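Local coordinates for photosystem II stability/assembly factor HCF136 (Cyanidioschyzon merolae, PDB 5OJ3), which is probably essential for photosystem II biogenesis, needed to assemble an early intermediate that includes D2 and cytochrome b559, at residues Y168-A180 with I183-G195. Residues are numbered along the deposited sequence; the frame is centred on the assembly and turned at random.
Sequences YRFSNVSFSGDEA and IGKPPVMLRSTDG
Glu179 and Arg191 meet through unlike torsions: CG of Glu179 stands anti to its backbone N (chi1 -160°) and the chain runs on extended, whereas Arg191 starts with CG between N and the carbonyl carbon (chi1 70°) and bends at chi3. One oxygen, Glu179 OE2, is thereby approached by two of the guanidinium nitrogens of Arg191, both weak as hydrogen bonds, at 2.6 Å from NH2 and 2.9 Å from NE. Carboxylate and guanidinium planes lie 52° apart and both N-H...O angles are strongly bent, so the attraction is probably more electrostatic than directional. Glu179 OE1 turns to the backbone N of Asn221 in the next blade. Beside this pair, Ala180 and Ser192 form an antiparallel hydrogen-bonded pair, its Ala180 N to Ser192 O bond 2.8 Å long.

At the far end, Val188 CG2 sits over one face of the Tyr168 ring, 3.6 Å from its centroid, a CH-pi contact, while Pro186, after a cis peptide bond, brings CD to the ring edge, 3.3 Å from Tyr168 CD2. Arg169 pairs with Lys185 by two backbone bonds; then Ser171 N reaches Ile183 O at 2.8 Å and Ile183 N reaches Asn172 O at 3.3 Å, a classic beta bulge.

Within one four-stranded propeller blade, strand 179-185 thus bonds to 169-176 through Ile183 and Lys185 and to 188-192 through Ala180; Glu179 OE2 probably offsets Arg191's charge while OE1 accepts the next blade's Asn221 N.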
ATOM      1  N   TYR A 168      14.781  -9.530  10.159  1.00 94.29           N
ATOM      2  CA  TYR A 168      14.335  -8.146  10.081  1.00 93.83           C
ATOM      3  C   TYR A 168      12.807  -8.067  10.062  1.00 91.97           C
ATOM      4  O   TYR A 168      12.105  -9.073  10.218  1.00 90.01           O
ATOM      5  CB  TYR A 168      14.933  -7.474   8.845  1.00 93.96           C
ATOM      6  CG  TYR A 168      16.423  -7.207   8.901  1.00 99.38           C
ATOM      7  CD1 TYR A 168      17.348  -8.239   8.843  1.00102.07           C
ATOM      8  CD2 TYR A 168      16.902  -5.905   8.994  1.00102.17           C
ATOM      9  CE1 TYR A 168      18.706  -7.989   8.888  1.00105.60           C
ATOM     10  CE2 TYR A 168      18.254  -5.644   9.043  1.00105.14           C
ATOM     11  CZ  TYR A 168      19.154  -6.686   8.987  1.00106.78           C
ATOM     12  OH  TYR A 168      20.504  -6.423   9.032  1.00109.37           O
ATOM     13  N   ARG A 169      12.290  -6.851   9.878  1.00 86.82           N
ATOM     14  CA  ARG A 169      10.883  -6.638   9.549  1.00 83.34           C
ATOM     15  C   ARG A 169      10.762  -6.516   8.037  1.00 78.99           C
ATOM     16  O   ARG A 169      11.388  -5.642   7.433  1.00 77.09           O
ATOM     17  CB  ARG A 169      10.327  -5.381  10.223  1.00 86.16           C
ATOM     18  CG  ARG A 169       9.036  -4.844   9.575  1.00 86.72           C
ATOM     19  CD  ARG A 169       8.928  -3.320   9.677  1.00 89.48           C
ATOM     20  NE  ARG A 169       8.040  -2.739   8.668  1.00 89.34           N
ATOM     21  CZ  ARG A 169       7.650  -1.465   8.655  1.00 90.93           C
ATOM     22  NH1 ARG A 169       8.060  -0.633   9.602  1.00 93.36           N
ATOM     23  NH2 ARG A 169       6.854  -1.017   7.692  1.00 88.89           N
ATOM     24  N   PHE A 170       9.959  -7.384   7.429  1.00 71.97           N
ATOM     25  CA  PHE A 170       9.823  -7.441   5.979  1.00 67.40           C
ATOM     26  C   PHE A 170       8.605  -6.633   5.550  1.00 70.05           C
ATOM     27  O   PHE A 170       7.472  -6.965   5.918  1.00 70.19           O
ATOM     28  CB  PHE A 170       9.727  -8.887   5.502  1.00 62.73           C
ATOM     29  CG  PHE A 170      11.043  -9.597   5.517  1.00 63.78           C
ATOM     30  CD1 PHE A 170      11.972  -9.374   4.515  1.00 63.39           C
ATOM     31  CD2 PHE A 170      11.371 -10.457   6.550  1.00 66.13           C
ATOM     32  CE1 PHE A 170      13.192 -10.011   4.532  1.00 66.95           C
ATOM     33  CE2 PHE A 170      12.589 -11.099   6.573  1.00 68.67           C
ATOM     34  CZ  PHE A 170      13.502 -10.874   5.565  1.00 69.64           C
ATOM     35  N   SER A 171       8.845  -5.582   4.764  1.00 72.96           N
ATOM     36  CA  SER A 171       7.804  -4.602   4.473  1.00 75.05           C
ATOM     37  C   SER A 171       6.879  -5.065   3.354  1.00 77.62           C
ATOM     38  O   SER A 171       5.653  -4.980   3.487  1.00 80.99           O
ATOM     39  CB  SER A 171       8.438  -3.255   4.123  1.00 74.45           C
ATOM     40  OG  SER A 171       9.031  -2.667   5.267  1.00 77.40           O
ATOM     41  N   ASN A 172       7.432  -5.548   2.243  1.00 80.28           N
ATOM     42  CA  ASN A 172       6.571  -5.946   1.139  1.00 79.47           C
ATOM     43  C   ASN A 172       7.270  -6.984   0.271  1.00 77.80           C
ATOM     44  O   ASN A 172       8.480  -7.202   0.368  1.00 80.00           O
ATOM     45  CB  ASN A 172       6.145  -4.739   0.291  1.00 81.48           C
ATOM     46  CG  ASN A 172       7.286  -3.786   0.010  1.00 86.47           C
ATOM     47  OD1 ASN A 172       7.768  -3.091   0.906  1.00 89.60           O
ATOM     48  ND2 ASN A 172       7.723  -3.744  -1.242  1.00 86.62           N
ATOM     49  N   VAL A 173       6.471  -7.613  -0.592  1.00 67.80           N
ATOM     50  CA  VAL A 173       6.935  -8.568  -1.589  1.00 60.74           C
ATOM     51  C   VAL A 173       6.194  -8.263  -2.887  1.00 55.06           C
ATOM     52  O   VAL A 173       5.053  -7.791  -2.872  1.00 54.63           O
ATOM     53  CB  VAL A 173       6.710 -10.032  -1.138  1.00 61.12           C
ATOM     54  CG1 VAL A 173       5.223 -10.361  -1.075  1.00 61.33           C
ATOM     55  CG2 VAL A 173       7.442 -11.003  -2.056  1.00 61.65           C
ATOM     56  N   SER A 174       6.852  -8.518  -4.018  1.00 50.48           N
ATOM     57  CA  SER A 174       6.292  -8.131  -5.308  1.00 46.58           C
ATOM     58  C   SER A 174       6.794  -9.062  -6.404  1.00 46.26           C
ATOM     59  O   SER A 174       8.000  -9.305  -6.506  1.00 46.19           O
ATOM     60  CB  SER A 174       6.649  -6.678  -5.643  1.00 44.46           C
ATOM     61  OG  SER A 174       6.160  -6.313  -6.920  1.00 43.57           O
ATOM     62  N   PHE A 175       5.870  -9.555  -7.230  1.00 47.51           N
ATOM     63  CA  PHE A 175       6.160 -10.532  -8.271  1.00 49.37           C
ATOM     64  C   PHE A 175       6.018  -9.928  -9.664  1.00 50.39           C
ATOM     65  O   PHE A 175       5.167  -9.070  -9.908  1.00 51.99           O
ATOM     66  CB  PHE A 175       5.222 -11.741  -8.172  1.00 50.27           C
ATOM     67  CG  PHE A 175       5.799 -12.909  -7.426  1.00 51.87           C
ATOM     68  CD1 PHE A 175       6.620 -13.822  -8.068  1.00 54.92           C
ATOM     69  CD2 PHE A 175       5.498 -13.108  -6.090  1.00 52.26           C
ATOM     70  CE1 PHE A 175       7.143 -14.906  -7.385  1.00 57.25           C
ATOM     71  CE2 PHE A 175       6.017 -14.188  -5.401  1.00 55.47           C
ATOM     72  CZ  PHE A 175       6.841 -15.089  -6.050  1.00 57.90           C
ATOM     73  N   SER A 176       6.868 -10.398 -10.577  1.00 49.50           N
ATOM     74  CA  SER A 176       6.672 -10.214 -12.012  1.00 48.93           C
ATOM     75  C   SER A 176       7.136 -11.488 -12.699  1.00 50.03           C
ATOM     76  O   SER A 176       8.308 -11.860 -12.586  1.00 49.33           O
ATOM     77  CB  SER A 176       7.439  -9.006 -12.552  1.00 49.14           C
ATOM     78  OG  SER A 176       7.293  -8.912 -13.956  1.00 50.65           O
ATOM     79  N   GLY A 177       6.225 -12.150 -13.407  1.00 52.19           N
ATOM     80  CA  GLY A 177       6.528 -13.453 -13.963  1.00 54.86           C
ATOM     81  C   GLY A 177       6.675 -14.477 -12.859  1.00 56.20           C
ATOM     82  O   GLY A 177       5.686 -14.886 -12.244  1.00 56.04           O
ATOM     83  N   ASP A 178       7.910 -14.904 -12.605  1.00 57.32           N
ATOM     84  CA  ASP A 178       8.233 -15.717 -11.441  1.00 60.60           C
ATOM     85  C   ASP A 178       9.296 -15.051 -10.577  1.00 61.02           C
ATOM     86  O   ASP A 178       9.769 -15.652  -9.604  1.00 61.58           O
ATOM     87  CB  ASP A 178       8.686 -17.113 -11.880  1.00 66.10           C
ATOM     88  CG  ASP A 178       8.441 -18.166 -10.820  1.00 69.99           C
ATOM     89  OD1 ASP A 178       7.286 -18.291 -10.359  1.00 70.00           O
ATOM     90  OD2 ASP A 178       9.400 -18.877 -10.459  1.00 73.06           O
ATOM     91  N   GLU A 179       9.674 -13.820 -10.910  1.00 61.51           N
ATOM     92  CA  GLU A 179      10.681 -13.062 -10.185  1.00 60.61           C
ATOM     93  C   GLU A 179      10.013 -12.274  -9.063  1.00 58.29           C
ATOM     94  O   GLU A 179       9.036 -11.558  -9.298  1.00 56.91           O
ATOM     95  CB  GLU A 179      11.400 -12.119 -11.151  1.00 60.68           C
ATOM     96  CG  GLU A 179      12.759 -11.612 -10.712  1.00 62.20           C
ATOM     97  CD  GLU A 179      13.490 -10.922 -11.850  1.00 64.22           C
ATOM     98  OE1 GLU A 179      12.878 -10.743 -12.925  1.00 64.25           O
ATOM     99  OE2 GLU A 179      14.669 -10.554 -11.673  1.00 65.36           O
ATOM    100  N   ALA A 180      10.539 -12.407  -7.847  1.00 55.99           N
ATOM    101  CA  ALA A 180       9.968 -11.764  -6.671  1.00 51.76           C
ATOM    102  C   ALA A 180      11.003 -10.867  -6.008  1.00 50.38           C
ATOM    103  O   ALA A 180      12.188 -11.204  -5.965  1.00 51.79           O
ATOM    104  CB  ALA A 180       9.462 -12.798  -5.664  1.00 51.68           C
ATOM    105  N   ILE A 183      11.646  -6.306   0.383  1.00 57.77           N
ATOM    106  CA  ILE A 183      12.429  -5.316   1.109  1.00 62.36           C
ATOM    107  C   ILE A 183      12.011  -5.341   2.573  1.00 68.80           C
ATOM    108  O   ILE A 183      10.931  -5.818   2.929  1.00 68.44           O
ATOM    109  CB  ILE A 183      12.294  -3.886   0.534  1.00 57.91           C
ATOM    110  CG1 ILE A 183      10.939  -3.272   0.890  1.00 55.52           C
ATOM    111  CG2 ILE A 183      12.514  -3.880  -0.970  1.00 55.87           C
ATOM    112  CD1 ILE A 183      10.638  -2.001   0.126  1.00 41.51           C
ATOM    113  N   GLY A 184      12.889  -4.816   3.427  1.00 76.01           N
ATOM    114  CA  GLY A 184      12.659  -4.844   4.855  1.00 79.37           C
ATOM    115  C   GLY A 184      13.304  -3.671   5.563  1.00 83.31           C
ATOM    116  O   GLY A 184      13.948  -2.822   4.945  1.00 84.10           O
ATOM    117  N   LYS A 185      13.122  -3.636   6.885  1.00 79.75           N
ATOM    118  CA  LYS A 185      13.695  -2.613   7.749  1.00 77.38           C
ATOM    119  C   LYS A 185      14.501  -3.263   8.867  1.00 76.85           C
ATOM    120  O   LYS A 185      14.030  -4.229   9.483  1.00 72.94           O
ATOM    121  CB  LYS A 185      12.604  -1.719   8.358  1.00 76.11           C
ATOM    122  CG  LYS A 185      12.996  -1.078   9.685  1.00 77.84           C
ATOM    123  CD  LYS A 185      11.961  -0.071  10.158  1.00 75.99           C
ATOM    124  CE  LYS A 185      11.901   1.138   9.236  1.00 73.56           C
ATOM    125  NZ  LYS A 185      10.892   2.120   9.721  1.00 72.95           N
ATOM    126  N   PRO A 186      15.723  -2.771   9.154  1.00 80.12           N
ATOM    127  CA  PRO A 186      16.583  -1.799   8.463  1.00 81.08           C
ATOM    128  C   PRO A 186      16.798  -2.107   6.978  1.00 78.53           C
ATOM    129  O   PRO A 186      16.485  -3.223   6.564  1.00 76.52           O
ATOM    130  CB  PRO A 186      17.895  -1.914   9.241  1.00 83.71           C
ATOM    131  CG  PRO A 186      17.443  -2.145  10.627  1.00 85.51           C
ATOM    132  CD  PRO A 186      16.216  -3.028  10.520  1.00 83.53           C
ATOM    133  N   PRO A 187      17.322  -1.138   6.196  1.00 79.85           N
ATOM    134  CA  PRO A 187      17.364  -1.316   4.735  1.00 77.32           C
ATOM    135  C   PRO A 187      17.947  -2.648   4.291  1.00 77.66           C
ATOM    136  O   PRO A 187      19.148  -2.896   4.426  1.00 80.70           O
ATOM    137  CB  PRO A 187      18.241  -0.147   4.271  1.00 77.55           C
ATOM    138  CG  PRO A 187      18.021   0.908   5.293  1.00 79.32           C
ATOM    139  CD  PRO A 187      17.794   0.200   6.601  1.00 81.61           C
ATOM    140  N   VAL A 188      17.087  -3.500   3.739  1.00 75.20           N
ATOM    141  CA  VAL A 188      17.456  -4.834   3.275  1.00 74.35           C
ATOM    142  C   VAL A 188      16.626  -5.139   2.038  1.00 71.46           C
ATOM    143  O   VAL A 188      15.427  -4.851   2.000  1.00 69.90           O
ATOM    144  CB  VAL A 188      17.234  -5.908   4.368  1.00 73.79           C
ATOM    145  CG1 VAL A 188      17.449  -7.304   3.805  1.00 73.80           C
ATOM    146  CG2 VAL A 188      18.160  -5.688   5.553  1.00 77.37           C
ATOM    147  N   MET A 189      17.261  -5.703   1.014  1.00 70.76           N
ATOM    148  CA  MET A 189      16.541  -6.125  -0.178  1.00 67.11           C
ATOM    149  C   MET A 189      16.999  -7.507  -0.608  1.00 68.78           C
ATOM    150  O   MET A 189      18.173  -7.860  -0.463  1.00 72.85           O
ATOM    151  CB  MET A 189      16.722  -5.141  -1.337  1.00 65.56           C
ATOM    152  CG  MET A 189      15.582  -5.182  -2.342  1.00 67.65           C
ATOM    153  SD  MET A 189      15.955  -4.285  -3.857  1.00 72.32           S
ATOM    154  CE  MET A 189      15.689  -2.600  -3.318  1.00 71.51           C
ATOM    155  N   LEU A 190      16.056  -8.284  -1.135  1.00 64.53           N
ATOM    156  CA  LEU A 190      16.325  -9.608  -1.668  1.00 65.65           C
ATOM    157  C   LEU A 190      15.422  -9.841  -2.867  1.00 66.69           C
ATOM    158  O   LEU A 190      14.321  -9.290  -2.949  1.00 65.44           O
ATOM    159  CB  LEU A 190      16.085 -10.714  -0.631  1.00 66.53           C
ATOM    160  CG  LEU A 190      16.841 -10.666   0.696  1.00 68.54           C
ATOM    161  CD1 LEU A 190      16.019  -9.934   1.739  1.00 67.88           C
ATOM    162  CD2 LEU A 190      17.184 -12.070   1.168  1.00 70.05           C
ATOM    163  N   ARG A 191      15.898 -10.661  -3.799  1.00 68.22           N
ATOM    164  CA  ARG A 191      15.052 -11.123  -4.884  1.00 64.23           C
ATOM    165  C   ARG A 191      15.370 -12.575  -5.184  1.00 65.50           C
ATOM    166  O   ARG A 191      16.452 -13.082  -4.872  1.00 66.48           O
ATOM    167  CB  ARG A 191      15.209 -10.285  -6.163  1.00 61.98           C
ATOM    168  CG  ARG A 191      16.531 -10.450  -6.891  1.00 63.01           C
ATOM    169  CD  ARG A 191      16.547  -9.616  -8.163  1.00 61.09           C
ATOM    170  NE  ARG A 191      16.363 -10.417  -9.372  1.00 60.52           N
ATOM    171  CZ  ARG A 191      17.350 -10.733 -10.205  1.00 60.67           C
ATOM    172  NH1 ARG A 191      18.581 -10.310  -9.961  1.00 60.52           N
ATOM    173  NH2 ARG A 191      17.106 -11.468 -11.283  1.00 62.30           N
ATOM    174  N   SER A 192      14.392 -13.239  -5.781  1.00 67.76           N
ATOM    175  CA  SER A 192      14.560 -14.574  -6.319  1.00 72.22           C
ATOM    176  C   SER A 192      13.909 -14.605  -7.687  1.00 75.54           C
ATOM    177  O   SER A 192      12.813 -14.073  -7.876  1.00 70.10           O
ATOM    178  CB  SER A 192      13.938 -15.644  -5.408  1.00 72.91           C
ATOM    179  OG  SER A 192      12.523 -15.602  -5.443  1.00 70.94           O
ATOM    180  N   THR A 193      14.596 -15.227  -8.636  1.00 86.54           N
ATOM    181  CA  THR A 193      14.065 -15.455  -9.967  1.00 89.64           C
ATOM    182  C   THR A 193      13.568 -16.886 -10.124  1.00 93.84           C
ATOM    183  O   THR A 193      13.300 -17.320 -11.249  1.00 90.07           O
ATOM    184  CB  THR A 193      15.140 -15.110 -11.014  1.00 88.68           C
ATOM    185  OG1 THR A 193      14.659 -15.394 -12.335  1.00 87.25           O
ATOM    186  CG2 THR A 193      16.420 -15.901 -10.740  1.00 91.65           C
ATOM    187  N   ASP A 194      13.399 -17.609  -9.011  1.00104.23           N
ATOM    188  CA  ASP A 194      13.031 -19.016  -9.059  1.00104.45           C
ATOM    189  C   ASP A 194      11.664 -19.272  -8.424  1.00101.09           C
ATOM    190  O   ASP A 194      11.287 -20.431  -8.219  1.00102.17           O
ATOM    191  CB  ASP A 194      14.086 -19.860  -8.355  1.00109.59           C
ATOM    192  CG  ASP A 194      15.506 -19.386  -8.635  1.00113.61           C
ATOM    193  OD1 ASP A 194      16.023 -19.594  -9.751  1.00114.28           O
ATOM    194  OD2 ASP A 194      16.084 -18.744  -7.732  1.00115.75           O
ATOM    195  N   GLY A 195      10.884 -18.218  -8.171  1.00 95.87           N
ATOM    196  CA  GLY A 195       9.714 -18.327  -7.342  1.00 90.88           C
ATOM    197  C   GLY A 195       9.999 -18.421  -5.863  1.00 89.53           C
ATOM    198  O   GLY A 195       9.070 -18.269  -5.064  1.00 87.78           O
TER